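Alpha-1,4-endofucoidanase (Mariniflexile fucanivorans, PDB 6DLH) hydrolyses alpha-1,4 linkages within fucoidan chains as a retaining, endo-acting enzyme of glycoside hydrolase family 107, and carries several bound calcium ions. Local coordinates at residues L46-L51 with W380-V385; V78-L83 with R143-V148; I220-F225 with N264-F269. All coordinates share one frame; numbering follows the deposited sequence.

Contact 1 (L46-L51 with W380-V385); sequences LGMLWL and WGTPLV
Thr382 OG1 receives the backbone N-H of Leu49, and this side-chain bond ties the end of one strand of a beta/alpha-barrel to the loop that leaves its neighbour. Strand 46-49 lies beside strand 377-379 in the parallel barrel sheet, as expected for the catalytic domain of an enzyme likened to the family 29 fucosidases.

The polar links are few. The N-H of Trp380 reaches Gly47 O at 2.9 Å, coming from well above the carbonyl plane. Two residues further along each segment, a hydroxyl takes over from the main chain: Leu49 N lies 2.9 Å from Thr382 OG1 and the bond is nearly straight, 162° at the hydrogen. With chi1 at 54°, OG1 sits between the threonine's own N and carbonyl carbon, while CG2 is directed to Met48, touching both CB and CE at 3.9 Å. An alanine here would probably leave the N-H of Leu49 without this acceptor and open a gap beside Met48.

Apolar contacts flank these bonds. Leu46 CD1 meets the Trp380 indole in its plane, at the edge, 3.8 Å from Trp380 CD1; the indole NE1 is held by Thr368. Phe405 of helix 399-415 packs on Leu46, Met48 and Thr382 alike.

At the far end Leu384 crosses Trp50 at about a right angle. Trp50 NE1 donates to the carbonyl of Leu395, which anchors the indole, and in a CH-pi contact Leu384 CD1 lies over the face of its five-membered ring, 4.1 Å from the ring centroid.

Contact 2 (V78-L83 with R143-V148); sequences VDYVQL and RTEIYV. With CA (calcium ion), chain H.
Glu145 OE1 is gripped by Gln82 NE2 across the contact and by the hydroxyl of Thr379 from outside it. Gln82 NE2 donates to Glu145 OE1 over 2.8 Å; the oxygen lies almost in the amide plane, but the donor comes from above the carboxylate plane, the two planes standing 85° apart. Tyr290 OH holds OE2, so both oxygens of this buried group have partners. The edge of the Tyr80 ring adds a third neighbour, CE2 lying 3.5 Å from Glu145 OE1. Gln82 is extended, and its OE1 packs 3.5 Å from Tyr147 CB.

Beneath these side chains strands 80-83 and 143-148 run parallel, two strands of a beta-alpha-beta unit in the barrel wall. Its helix, 129-139, packs through Leu137 on Val81, Leu83 and Thr144, the face away from Gln82 and Glu145. Main-chain bonds weave between the strands: Val81 O accepts from Glu145 N, Leu83 N reaches Glu145 O, and Tyr147 N closes on Leu83 O at 2.8 Å.

Ahead of Tyr80, Asp79 O accepts Arg143 N at 2.9 Å. The Asp79 carboxylate chelates a calcium ion, OD1 and OD2 each 2.4 Å from the metal, with four waters and Thr77 O completing the shell, while OD2 also accepts the N-H of Leu46.

Contact 3 (I220-F225 with N264-F269); sequences IDAWCF and NAAIAF
Phe225 lies alongside Phe269, and the two side chains run in the same direction; the ring planes, 21° apart, are so displaced that little of one ring covers the other. Their centroids are 5.2 Å apart, and the closest touch is Phe225 CD2 over the face of Phe269, 3.7 Å from Phe269 CE2. In both residues CG is anti to the carbonyl carbon, chi1 near -65°, which starts the two rings off in the same direction. Ile267 joins the pair: its CG2 meets the edge of the Phe225 ring in plane, 3.8 Å from Phe225 CE2. Tyr251 meets Phe269 edge-to-face, and Phe254 does the same to Phe225.

Trp223 stands next on this face. Its CD1 is 3.9 Å from Ile267 CD1, and Ala265 CB sits in the plane of the indole at its edge. Ile220 CG2 rests over the rim of one indole face, while Leu209 and Ala213 of helix 198-216 also pack on this tryptophan.

On the other face these two strands contribute only small side chains. Ala222 CB lies 4.4 Å from Ala266 CB, and Cys224 CB is as far from Ala268 CB; Tyr290 touches Cys224 and Ala268.

Between the two faces main-chain bonds join the parallel strands. Trp223 N donates to Ala266 O at 2.8 Å, Ala268 N to Trp223 O, and Phe225 N to Ala268 O. Helix 249-259 packs its Cys258 on Trp223, Phe225 and Ile267. Two adjacent parallel strands covered by the helix that connects them make up a beta-alpha-beta crossover, the repeating element of a beta/alpha-barrel.

All three contacts are buried and reach one parallel sheet. Strands 46-49 and 80-84 join contacts 1 and 2, where Met48 O probably accepts from Gln82 N; strands 143-149 and 222-226 join contacts 2 and 3. Contacts 1 and 3, with centres about 17 Å apart, do not touch. Contacts 2 and 3 are regular strand pairs, whereas contact 1 pairs a strand with a loop and substitutes a hydroxyl for a main-chain acceptor. Contact 2 concentrates the polar chemistry, with a gripped carboxylate and calcium; contact 3 is aromatic against the helices, and its small-residue face meets contact 2, Cys224 SG packing against Gln82 NE2.

Contact 1 (L46-L51 with W380-V385)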
ATOM      1  N   LEU A  46       1.301   4.129  20.030  1.00 25.90           N
ATOM      2  CA  LEU A  46       2.209   3.157  19.443  1.00 24.51           C
ATOM      3  C   LEU A  46       1.789   2.889  18.000  1.00 24.22           C
ATOM      4  O   LEU A  46       0.662   2.457  17.751  1.00 23.80           O
ATOM      5  CB  LEU A  46       2.145   1.873  20.280  1.00 24.08           C
ATOM      6  CG  LEU A  46       2.903   0.669  19.719  1.00 23.94           C
ATOM      7  CD1 LEU A  46       4.397   0.966  19.632  1.00 24.63           C
ATOM      8  CD2 LEU A  46       2.669  -0.555  20.590  1.00 22.82           C
ATOM      9  N   GLY A  47       2.712   3.126  17.058  1.00 22.40           N
ATOM     10  CA  GLY A  47       2.404   2.966  15.642  1.00 22.09           C
ATOM     11  C   GLY A  47       3.294   1.937  14.948  1.00 21.73           C
ATOM     12  O   GLY A  47       4.342   1.562  15.462  1.00 21.47           O
ATOM     13  N   MET A  48       2.850   1.483  13.771  1.00 22.44           N
ATOM     14  CA  MET A  48       3.580   0.525  12.957  1.00 22.03           C
ATOM     15  C   MET A  48       3.655   1.074  11.534  1.00 23.06           C
ATOM     16  O   MET A  48       3.052   2.109  11.238  1.00 22.37           O
ATOM     17  CB  MET A  48       2.877  -0.838  12.948  1.00 22.32           C
ATOM     18  CG  MET A  48       2.508  -1.340  14.331  1.00 21.75           C
ATOM     19  SD  MET A  48       1.725  -2.973  14.327  1.00 24.29           S
ATOM     20  CE  MET A  48       3.130  -4.070  14.133  1.00 21.95           C
ATOM     21  N   LEU A  49       4.405   0.382  10.663  1.00 22.71           N
ATOM     22  CA  LEU A  49       4.597   0.849   9.301  1.00 22.91           C
ATOM     23  C   LEU A  49       4.320  -0.290   8.329  1.00 23.59           C
ATOM     24  O   LEU A  49       4.887  -1.373   8.473  1.00 24.73           O
ATOM     25  CB  LEU A  49       6.029   1.371   9.118  1.00 22.11           C
ATOM     26  CG  LEU A  49       6.369   1.812   7.692  1.00 22.28           C
ATOM     27  CD1 LEU A  49       5.543   3.022   7.294  1.00 21.21           C
ATOM     28  CD2 LEU A  49       7.857   2.114   7.532  1.00 21.67           C
ATOM     29  N   TRP A  50       3.480  -0.009   7.324  1.00 23.21           N
ATOM     30  CA  TRP A  50       3.155  -0.972   6.282  1.00 24.13           C
ATOM     31  C   TRP A  50       3.407  -0.345   4.914  1.00 24.68           C
ATOM     32  O   TRP A  50       2.650   0.521   4.461  1.00 25.00           O
ATOM     33  CB  TRP A  50       1.711  -1.466   6.451  1.00 23.67           C
ATOM     34  CG  TRP A  50       1.353  -2.673   5.644  1.00 24.84           C
ATOM     35  CD1 TRP A  50       1.553  -3.982   5.977  1.00 24.76           C
ATOM     36  CD2 TRP A  50       0.678  -2.685   4.372  1.00 26.42           C
ATOM     37  NE1 TRP A  50       1.062  -4.806   5.000  1.00 24.23           N
ATOM     38  CE2 TRP A  50       0.522  -4.039   4.001  1.00 25.64           C
ATOM     39  CE3 TRP A  50       0.202  -1.687   3.511  1.00 26.60           C
ATOM     40  CZ2 TRP A  50      -0.103  -4.414   2.811  1.00 25.87           C
ATOM     41  CZ3 TRP A  50      -0.415  -2.060   2.335  1.00 27.09           C
ATOM     42  CH2 TRP A  50      -0.558  -3.404   1.990  1.00 25.50           C
ATOM     43  N   LEU A  51       4.508  -0.762   4.278  1.00 24.76           N
ATOM     44  CA  LEU A  51       4.997  -0.048   3.110  1.00 25.54           C
ATOM     45  C   LEU A  51       5.445  -1.044   2.043  1.00 26.09           C
ATOM     46  O   LEU A  51       6.548  -1.588   2.096  1.00 25.16           O
ATOM     47  CB  LEU A  51       6.114   0.916   3.538  1.00 24.90           C
ATOM     48  CG  LEU A  51       6.786   1.739   2.438  1.00 26.09           C
ATOM     49  CD1 LEU A  51       5.770   2.584   1.681  1.00 25.46           C
ATOM     50  CD2 LEU A  51       7.884   2.630   3.014  1.00 25.87           C
ATOM     51  N   TRP A 380       6.917   2.834  14.856  1.00 21.96           N
ATOM     52  CA  TRP A 380       7.996   1.906  14.572  1.00 21.42           C
ATOM     53  C   TRP A 380       8.013   1.618  13.079  1.00 21.67           C
ATOM     54  O   TRP A 380       6.973   1.336  12.486  1.00 21.81           O
ATOM     55  CB  TRP A 380       7.871   0.615  15.392  1.00 20.66           C
ATOM     56  CG  TRP A 380       8.489   0.754  16.748  1.00 20.31           C
ATOM     57  CD1 TRP A 380       7.842   0.927  17.939  1.00 20.29           C
ATOM     58  CD2 TRP A 380       9.896   0.792  17.037  1.00 19.07           C
ATOM     59  NE1 TRP A 380       8.751   1.030  18.958  1.00 20.57           N
ATOM     60  CE2 TRP A 380      10.019   0.961  18.432  1.00 19.77           C
ATOM     61  CE3 TRP A 380      11.053   0.675  16.260  1.00 19.18           C
ATOM     62  CZ2 TRP A 380      11.262   1.003  19.060  1.00 19.47           C
ATOM     63  CZ3 TRP A 380      12.282   0.720  16.878  1.00 19.20           C
ATOM     64  CH2 TRP A 380      12.377   0.891  18.259  1.00 19.89           C
ATOM     65  N   GLY A 381       9.208   1.713  12.490  1.00 22.37           N
ATOM     66  CA  GLY A 381       9.442   1.134  11.182  1.00 20.58           C
ATOM     67  C   GLY A 381       9.503  -0.381  11.322  1.00 21.32           C
ATOM     68  O   GLY A 381      10.578  -0.928  11.568  1.00 23.44           O
ATOM     69  N   THR A 382       8.339  -1.028  11.171  1.00 20.99           N
ATOM     70  CA  THR A 382       8.160  -2.459  11.353  1.00 21.72           C
ATOM     71  C   THR A 382       8.412  -3.171  10.031  1.00 22.22           C
ATOM     72  O   THR A 382       7.761  -2.864   9.038  1.00 23.52           O
ATOM     73  CB  THR A 382       6.736  -2.768  11.847  1.00 22.18           C
ATOM     74  OG1 THR A 382       5.794  -2.171  10.945  1.00 22.37           O
ATOM     75  CG2 THR A 382       6.477  -2.278  13.256  1.00 20.67           C
ATOM     76  N   PRO A 383       9.338  -4.157   9.971  1.00 22.66           N
ATOM     77  CA  PRO A 383       9.683  -4.815   8.706  1.00 22.93           C
ATOM     78  C   PRO A 383       8.722  -5.922   8.256  1.00 24.41           C
ATOM     79  O   PRO A 383       8.348  -6.806   9.031  1.00 22.98           O
ATOM     80  CB  PRO A 383      11.047  -5.448   9.024  1.00 22.94           C
ATOM     81  CG  PRO A 383      10.977  -5.771  10.508  1.00 22.10           C
ATOM     82  CD  PRO A 383      10.119  -4.672  11.108  1.00 21.66           C
ATOM     83  N   LEU A 384       8.348  -5.873   6.973  1.00 25.08           N
ATOM     84  CA  LEU A 384       7.624  -6.956   6.335  1.00 25.71           C
ATOM     85  C   LEU A 384       8.642  -7.900   5.701  1.00 26.61           C
ATOM     86  O   LEU A 384       9.798  -7.522   5.508  1.00 27.53           O
ATOM     87  CB  LEU A 384       6.683  -6.363   5.283  1.00 26.31           C
ATOM     88  CG  LEU A 384       5.725  -5.290   5.791  1.00 27.46           C
ATOM     89  CD1 LEU A 384       4.934  -4.687   4.637  1.00 26.01           C
ATOM     90  CD2 LEU A 384       4.793  -5.844   6.868  1.00 26.35           C
ATOM     91  N   VAL A 385       8.205  -9.116   5.361  1.00 26.37           N
ATOM     92  CA  VAL A 385       9.113 -10.150   4.878  1.00 27.81           C
ATOM     93  C   VAL A 385       9.687  -9.799   3.498  1.00 29.10           C
ATOM     94  O   VAL A 385      10.888  -9.939   3.285  1.00 29.20           O
ATOM     95  CB  VAL A 385       8.441 -11.538   4.908  1.00 28.24           C
ATOM     96  CG1 VAL A 385       9.175 -12.570   4.052  1.00 25.85           C
ATOM     97  CG2 VAL A 385       8.272 -12.037   6.338  1.00 27.49           C
TER

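Contact 2 (V78-L83 with R143-V148)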
ATOM      1  N   VAL A  78      -1.602  -1.381  20.247  1.00 25.26           N
ATOM      2  CA  VAL A  78      -1.188  -0.588  19.100  1.00 24.86           C
ATOM      3  C   VAL A  78      -2.312   0.382  18.719  1.00 25.46           C
ATOM      4  O   VAL A  78      -3.488   0.069  18.869  1.00 24.24           O
ATOM      5  CB  VAL A  78      -0.762  -1.488  17.924  1.00 25.74           C
ATOM      6  CG1 VAL A  78      -1.879  -2.439  17.483  1.00 26.22           C
ATOM      7  CG2 VAL A  78      -0.244  -0.671  16.754  1.00 24.72           C
ATOM      8  N   ASP A  79      -1.933   1.559  18.207  1.00 26.80           N
ATOM      9  CA  ASP A  79      -2.852   2.675  18.064  1.00 24.70           C
ATOM     10  C   ASP A  79      -3.048   3.029  16.590  1.00 24.72           C
ATOM     11  O   ASP A  79      -4.140   3.428  16.192  1.00 24.37           O
ATOM     12  CB  ASP A  79      -2.395   3.861  18.914  1.00 23.97           C
ATOM     13  CG  ASP A  79      -2.373   3.543  20.402  1.00 25.21           C
ATOM     14  OD1 ASP A  79      -3.459   3.282  20.966  1.00 25.05           O
ATOM     15  OD2 ASP A  79      -1.270   3.534  20.992  1.00 25.89           O
ATOM     16  N   TYR A  80      -1.997   2.884  15.779  1.00 24.40           N
ATOM     17  CA  TYR A  80      -2.068   3.373  14.410  1.00 23.73           C
ATOM     18  C   TYR A  80      -1.028   2.684  13.528  1.00 23.69           C
ATOM     19  O   TYR A  80      -0.085   2.064  14.026  1.00 23.27           O
ATOM     20  CB  TYR A  80      -1.959   4.904  14.376  1.00 23.59           C
ATOM     21  CG  TYR A  80      -0.603   5.473  14.722  1.00 24.28           C
ATOM     22  CD1 TYR A  80      -0.196   5.633  16.045  1.00 23.93           C
ATOM     23  CD2 TYR A  80       0.274   5.867  13.720  1.00 23.31           C
ATOM     24  CE1 TYR A  80       1.053   6.161  16.354  1.00 23.26           C
ATOM     25  CE2 TYR A  80       1.519   6.404  14.013  1.00 23.31           C
ATOM     26  CZ  TYR A  80       1.913   6.541  15.334  1.00 23.37           C
ATOM     27  OH  TYR A  80       3.149   7.053  15.614  1.00 24.02           O
ATOM     28  N   VAL A  81      -1.229   2.807  12.209  1.00 23.66           N
ATOM     29  CA  VAL A  81      -0.326   2.294  11.193  1.00 22.93           C
ATOM     30  C   VAL A  81      -0.069   3.402  10.168  1.00 25.48           C
ATOM     31  O   VAL A  81      -1.001   4.098   9.760  1.00 25.31           O
ATOM     32  CB  VAL A  81      -0.923   1.047  10.515  1.00 23.73           C
ATOM     33  CG1 VAL A  81      -0.045   0.530   9.377  1.00 23.31           C
ATOM     34  CG2 VAL A  81      -1.224  -0.066  11.511  1.00 21.67           C
ATOM     35  N   GLN A  82       1.201   3.545   9.756  1.00 24.86           N
ATOM     36  CA  GLN A  82       1.603   4.453   8.694  1.00 25.74           C
ATOM     37  C   GLN A  82       1.517   3.739   7.347  1.00 25.47           C
ATOM     38  O   GLN A  82       2.012   2.622   7.201  1.00 24.45           O
ATOM     39  CB  GLN A  82       3.011   5.014   8.934  1.00 25.34           C
ATOM     40  CG  GLN A  82       3.491   5.949   7.825  1.00 24.92           C
ATOM     41  CD  GLN A  82       4.876   6.522   8.030  1.00 24.69           C
ATOM     42  OE1 GLN A  82       5.721   6.465   7.140  1.00 24.53           O
ATOM     43  NE2 GLN A  82       5.124   7.080   9.207  1.00 24.32           N
ATOM     44  N   LEU A  83       0.874   4.410   6.381  1.00 25.00           N
ATOM     45  CA  LEU A  83       0.698   3.926   5.021  1.00 26.50           C
ATOM     46  C   LEU A  83       1.332   4.921   4.054  1.00 27.32           C
ATOM     47  O   LEU A  83       1.378   6.118   4.329  1.00 29.31           O
ATOM     48  CB  LEU A  83      -0.798   3.823   4.710  1.00 25.56           C
ATOM     49  CG  LEU A  83      -1.622   2.914   5.615  1.00 26.32           C
ATOM     50  CD1 LEU A  83      -3.110   3.189   5.404  1.00 25.61           C
ATOM     51  CD2 LEU A  83      -1.295   1.448   5.350  1.00 25.48           C
ATOM     52  N   ARG A 143      -6.109   4.105  14.103  1.00 30.69           N
ATOM     53  CA  ARG A 143      -5.952   5.381  13.415  1.00 29.97           C
ATOM     54  C   ARG A 143      -4.892   5.220  12.332  1.00 29.56           C
ATOM     55  O   ARG A 143      -4.272   4.163  12.232  1.00 28.48           O
ATOM     56  CB  ARG A 143      -5.610   6.493  14.419  1.00 31.15           C
ATOM     57  CG  ARG A 143      -6.810   6.952  15.237  1.00 32.23           C
ATOM     58  CD  ARG A 143      -6.510   7.740  16.498  1.00 34.15           C
ATOM     59  NE  ARG A 143      -6.804   9.138  16.250  1.00 38.59           N
ATOM     60  CZ  ARG A 143      -7.793   9.835  16.799  1.00 36.95           C
ATOM     61  NH1 ARG A 143      -8.276   9.515  17.990  1.00 36.51           N
ATOM     62  NH2 ARG A 143      -8.284  10.866  16.145  1.00 36.52           N
ATOM     63  N   THR A 144      -4.711   6.253  11.500  1.00 29.55           N
ATOM     64  CA  THR A 144      -3.803   6.152  10.366  1.00 29.85           C
ATOM     65  C   THR A 144      -2.895   7.379  10.294  1.00 28.48           C
ATOM     66  O   THR A 144      -3.271   8.478  10.711  1.00 27.73           O
ATOM     67  CB  THR A 144      -4.559   5.918   9.048  1.00 31.39           C
ATOM     68  OG1 THR A 144      -5.142   7.165   8.671  1.00 35.12           O
ATOM     69  CG2 THR A 144      -5.654   4.883   9.173  1.00 29.41           C
ATOM     70  N   GLU A 145      -1.684   7.145   9.776  1.00 28.13           N
ATOM     71  CA  GLU A 145      -0.684   8.161   9.479  1.00 27.08           C
ATOM     72  C   GLU A 145      -0.289   7.946   8.025  1.00 27.20           C
ATOM     73  O   GLU A 145      -0.072   6.809   7.616  1.00 29.57           O
ATOM     74  CB  GLU A 145       0.522   8.002  10.417  1.00 25.78           C
ATOM     75  CG  GLU A 145       1.644   9.018  10.204  1.00 25.53           C
ATOM     76  CD  GLU A 145       2.921   8.810  11.026  1.00 26.83           C
ATOM     77  OE1 GLU A 145       3.279   7.638  11.304  1.00 25.53           O
ATOM     78  OE2 GLU A 145       3.575   9.824  11.384  1.00 25.54           O
ATOM     79  N   ILE A 146      -0.206   9.033   7.251  1.00 27.06           N
ATOM     80  CA  ILE A 146       0.020   8.898   5.823  1.00 27.28           C
ATOM     81  C   ILE A 146       1.358   9.525   5.457  1.00 28.08           C
ATOM     82  O   ILE A 146       1.622  10.675   5.812  1.00 29.37           O
ATOM     83  CB  ILE A 146      -1.152   9.496   5.013  1.00 28.59           C
ATOM     84  CG1 ILE A 146      -2.489   8.817   5.345  1.00 27.41           C
ATOM     85  CG2 ILE A 146      -0.846   9.463   3.520  1.00 28.00           C
ATOM     86  CD1 ILE A 146      -2.604   7.380   4.878  1.00 29.14           C
ATOM     87  N   TYR A 147       2.180   8.752   4.736  1.00 28.53           N
ATOM     88  CA  TYR A 147       3.499   9.186   4.314  1.00 31.15           C
ATOM     89  C   TYR A 147       3.435   9.798   2.918  1.00 33.67           C
ATOM     90  O   TYR A 147       2.905   9.187   1.992  1.00 34.37           O
ATOM     91  CB  TYR A 147       4.478   8.013   4.288  1.00 30.63           C
ATOM     92  CG  TYR A 147       5.827   8.366   3.712  1.00 31.60           C
ATOM     93  CD1 TYR A 147       6.038   8.417   2.339  1.00 30.35           C
ATOM     94  CD2 TYR A 147       6.896   8.663   4.545  1.00 30.37           C
ATOM     95  CE1 TYR A 147       7.273   8.757   1.809  1.00 29.61           C
ATOM     96  CE2 TYR A 147       8.140   8.991   4.032  1.00 30.67           C
ATOM     97  CZ  TYR A 147       8.329   9.038   2.661  1.00 30.98           C
ATOM     98  OH  TYR A 147       9.562   9.363   2.172  1.00 29.43           O
ATOM     99  N   VAL A 148       4.021  10.995   2.783  1.00 35.18           N
ATOM    100  CA  VAL A 148       4.164  11.678   1.507  1.00 34.44           C
ATOM    101  C   VAL A 148       5.590  12.205   1.416  1.00 34.33           C
ATOM    102  O   VAL A 148       6.054  12.891   2.319  1.00 34.21           O
ATOM    103  CB  VAL A 148       3.140  12.820   1.342  1.00 33.75           C
ATOM    104  CG1 VAL A 148       3.461  13.686   0.128  1.00 34.42           C
ATOM    105  CG2 VAL A 148       1.707  12.304   1.264  1.00 32.28           C
TER
HETATM  106 CA    CA H 807      -2.291   2.382  22.818  1.00 28.93          CA
HETATM  107  O   HOH W   1       0.014   2.604  23.599  1.00 23.92           O
HETATM  108  O   HOH W   2      -2.063   1.308  25.173  1.00 27.24           O
HETATM  109  O   HOH W   3      -4.496   1.585  23.103  1.00 25.89           O
HETATM  110  O   HOH W   4      -2.575   4.418  23.833  1.00 47.33           O

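Contact 3 (I220-F225 with N264-F269)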
ATOM      1  N   ILE A 220      -8.054   9.575   7.737  1.00 39.14           N
ATOM      2  CA  ILE A 220      -6.643   9.924   7.841  1.00 39.13           C
ATOM      3  C   ILE A 220      -6.445  10.784   9.086  1.00 38.22           C
ATOM      4  O   ILE A 220      -6.995  11.880   9.155  1.00 43.03           O
ATOM      5  CB  ILE A 220      -6.188  10.677   6.574  1.00 39.07           C
ATOM      6  CG1 ILE A 220      -6.237   9.774   5.338  1.00 38.63           C
ATOM      7  CG2 ILE A 220      -4.810  11.298   6.779  1.00 39.49           C
ATOM      8  CD1 ILE A 220      -5.827  10.453   4.056  1.00 37.93           C
ATOM      9  N   ASP A 221      -5.638  10.306  10.046  1.00 33.25           N
ATOM     10  CA  ASP A 221      -5.474  11.037  11.296  1.00 32.36           C
ATOM     11  C   ASP A 221      -4.220  11.910  11.280  1.00 30.49           C
ATOM     12  O   ASP A 221      -4.143  12.882  12.026  1.00 29.71           O
ATOM     13  CB  ASP A 221      -5.496  10.124  12.526  1.00 31.03           C
ATOM     14  CG  ASP A 221      -6.782   9.335  12.663  1.00 31.63           C
ATOM     15  OD1 ASP A 221      -6.916   8.324  11.960  1.00 32.24           O
ATOM     16  OD2 ASP A 221      -7.638   9.743  13.470  1.00 34.01           O
ATOM     17  N   ALA A 222      -3.239  11.557  10.441  1.00 32.42           N
ATOM     18  CA  ALA A 222      -1.934  12.206  10.471  1.00 30.66           C
ATOM     19  C   ALA A 222      -1.289  12.118   9.096  1.00 29.95           C
ATOM     20  O   ALA A 222      -1.528  11.155   8.378  1.00 30.44           O
ATOM     21  CB  ALA A 222      -1.046  11.563  11.516  1.00 28.99           C
ATOM     22  N   TRP A 223      -0.483  13.137   8.765  1.00 29.99           N
ATOM     23  CA  TRP A 223       0.351  13.174   7.574  1.00 29.81           C
ATOM     24  C   TRP A 223       1.797  13.445   7.990  1.00 29.98           C
ATOM     25  O   TRP A 223       2.058  14.373   8.748  1.00 31.42           O
ATOM     26  CB  TRP A 223      -0.112  14.297   6.634  1.00 29.94           C
ATOM     27  CG  TRP A 223      -1.506  14.196   6.095  1.00 29.61           C
ATOM     28  CD1 TRP A 223      -2.658  14.577   6.717  1.00 28.62           C
ATOM     29  CD2 TRP A 223      -1.885  13.737   4.785  1.00 29.06           C
ATOM     30  NE1 TRP A 223      -3.728  14.367   5.892  1.00 32.57           N
ATOM     31  CE2 TRP A 223      -3.286  13.853   4.701  1.00 30.47           C
ATOM     32  CE3 TRP A 223      -1.181  13.236   3.684  1.00 30.44           C
ATOM     33  CZ2 TRP A 223      -3.996  13.476   3.561  1.00 30.36           C
ATOM     34  CZ3 TRP A 223      -1.881  12.859   2.558  1.00 31.06           C
ATOM     35  CH2 TRP A 223      -3.271  12.978   2.503  1.00 30.39           C
ATOM     36  N   CYS A 224       2.751  12.674   7.463  1.00 29.23           N
ATOM     37  CA  CYS A 224       4.143  13.030   7.687  1.00 30.16           C
ATOM     38  C   CYS A 224       4.829  13.236   6.341  1.00 30.75           C
ATOM     39  O   CYS A 224       4.792  12.345   5.496  1.00 31.12           O
ATOM     40  CB  CYS A 224       4.872  12.005   8.555  1.00 29.50           C
ATOM     41  SG  CYS A 224       4.942  10.337   7.846  1.00 28.52           S
ATOM     42  N   PHE A 225       5.451  14.416   6.170  1.00 30.03           N
ATOM     43  CA  PHE A 225       6.058  14.813   4.908  1.00 30.17           C
ATOM     44  C   PHE A 225       7.576  14.719   5.005  1.00 30.68           C
ATOM     45  O   PHE A 225       8.209  15.491   5.718  1.00 33.90           O
ATOM     46  CB  PHE A 225       5.624  16.233   4.521  1.00 31.17           C
ATOM     47  CG  PHE A 225       4.150  16.368   4.232  1.00 31.08           C
ATOM     48  CD1 PHE A 225       3.634  16.004   2.994  1.00 30.92           C
ATOM     49  CD2 PHE A 225       3.276  16.847   5.198  1.00 30.54           C
ATOM     50  CE1 PHE A 225       2.274  16.112   2.730  1.00 31.60           C
ATOM     51  CE2 PHE A 225       1.916  16.947   4.937  1.00 30.58           C
ATOM     52  CZ  PHE A 225       1.420  16.582   3.704  1.00 31.09           C
ATOM     53  N   ASN A 264      -8.621  18.096  11.839  1.00 47.93           N
ATOM     54  CA  ASN A 264      -8.017  17.546  13.041  1.00 46.84           C
ATOM     55  C   ASN A 264      -6.783  16.720  12.683  1.00 44.13           C
ATOM     56  O   ASN A 264      -6.133  16.164  13.563  1.00 46.21           O
ATOM     57  CB  ASN A 264      -9.009  16.698  13.840  1.00 49.08           C
ATOM     58  CG  ASN A 264     -10.137  17.503  14.448  1.00 52.16           C
ATOM     59  OD1 ASN A 264      -9.928  18.603  14.957  1.00 51.61           O
ATOM     60  ND2 ASN A 264     -11.336  16.944  14.425  1.00 52.11           N
ATOM     61  N   ALA A 265      -6.476  16.632  11.386  1.00 40.03           N
ATOM     62  CA  ALA A 265      -5.327  15.868  10.934  1.00 39.73           C
ATOM     63  C   ALA A 265      -4.044  16.503  11.471  1.00 38.71           C
ATOM     64  O   ALA A 265      -3.843  17.707  11.330  1.00 38.99           O
ATOM     65  CB  ALA A 265      -5.335  15.774   9.427  1.00 37.02           C
ATOM     66  N   ALA A 266      -3.192  15.679  12.098  1.00 37.22           N
ATOM     67  CA  ALA A 266      -1.910  16.116  12.642  1.00 32.69           C
ATOM     68  C   ALA A 266      -0.842  16.055  11.553  1.00 31.87           C
ATOM     69  O   ALA A 266      -0.779  15.080  10.802  1.00 33.31           O
ATOM     70  CB  ALA A 266      -1.548  15.259  13.829  1.00 31.76           C
ATOM     71  N   ILE A 267      -0.002  17.099  11.481  1.00 31.28           N
ATOM     72  CA  ILE A 267       0.946  17.271  10.381  1.00 30.61           C
ATOM     73  C   ILE A 267       2.365  17.264  10.940  1.00 30.48           C
ATOM     74  O   ILE A 267       2.611  17.833  12.006  1.00 31.49           O
ATOM     75  CB  ILE A 267       0.684  18.582   9.593  1.00 30.24           C
ATOM     76  CG1 ILE A 267      -0.806  18.869   9.345  1.00 28.78           C
ATOM     77  CG2 ILE A 267       1.505  18.639   8.309  1.00 28.30           C
ATOM     78  CD1 ILE A 267      -1.560  17.772   8.614  1.00 28.06           C
ATOM     79  N   ALA A 268       3.291  16.647  10.191  1.00 29.38           N
ATOM     80  CA  ALA A 268       4.703  16.667  10.539  1.00 30.94           C
ATOM     81  C   ALA A 268       5.540  16.756   9.269  1.00 30.88           C
ATOM     82  O   ALA A 268       5.258  16.055   8.305  1.00 32.35           O
ATOM     83  CB  ALA A 268       5.071  15.442  11.347  1.00 30.17           C
ATOM     84  N   PHE A 269       6.588  17.592   9.308  1.00 31.06           N
ATOM     85  CA  PHE A 269       7.526  17.759   8.209  1.00 30.63           C
ATOM     86  C   PHE A 269       8.912  17.294   8.644  1.00 30.02           C
ATOM     87  O   PHE A 269       9.354  17.611   9.743  1.00 29.28           O
ATOM     88  CB  PHE A 269       7.585  19.232   7.791  1.00 32.09           C
ATOM     89  CG  PHE A 269       6.287  19.778   7.251  1.00 34.15           C
ATOM     90  CD1 PHE A 269       5.335  20.320   8.102  1.00 33.58           C
ATOM     91  CD2 PHE A 269       6.014  19.735   5.891  1.00 34.98           C
ATOM     92  CE1 PHE A 269       4.142  20.816   7.602  1.00 35.09           C
ATOM     93  CE2 PHE A 269       4.819  20.233   5.391  1.00 34.05           C
ATOM     94  CZ  PHE A 269       3.885  20.768   6.250  1.00 34.20           C
TER
HETATM   95  O   HOH W   5      -5.376  13.554  14.132  1.00 41.01           O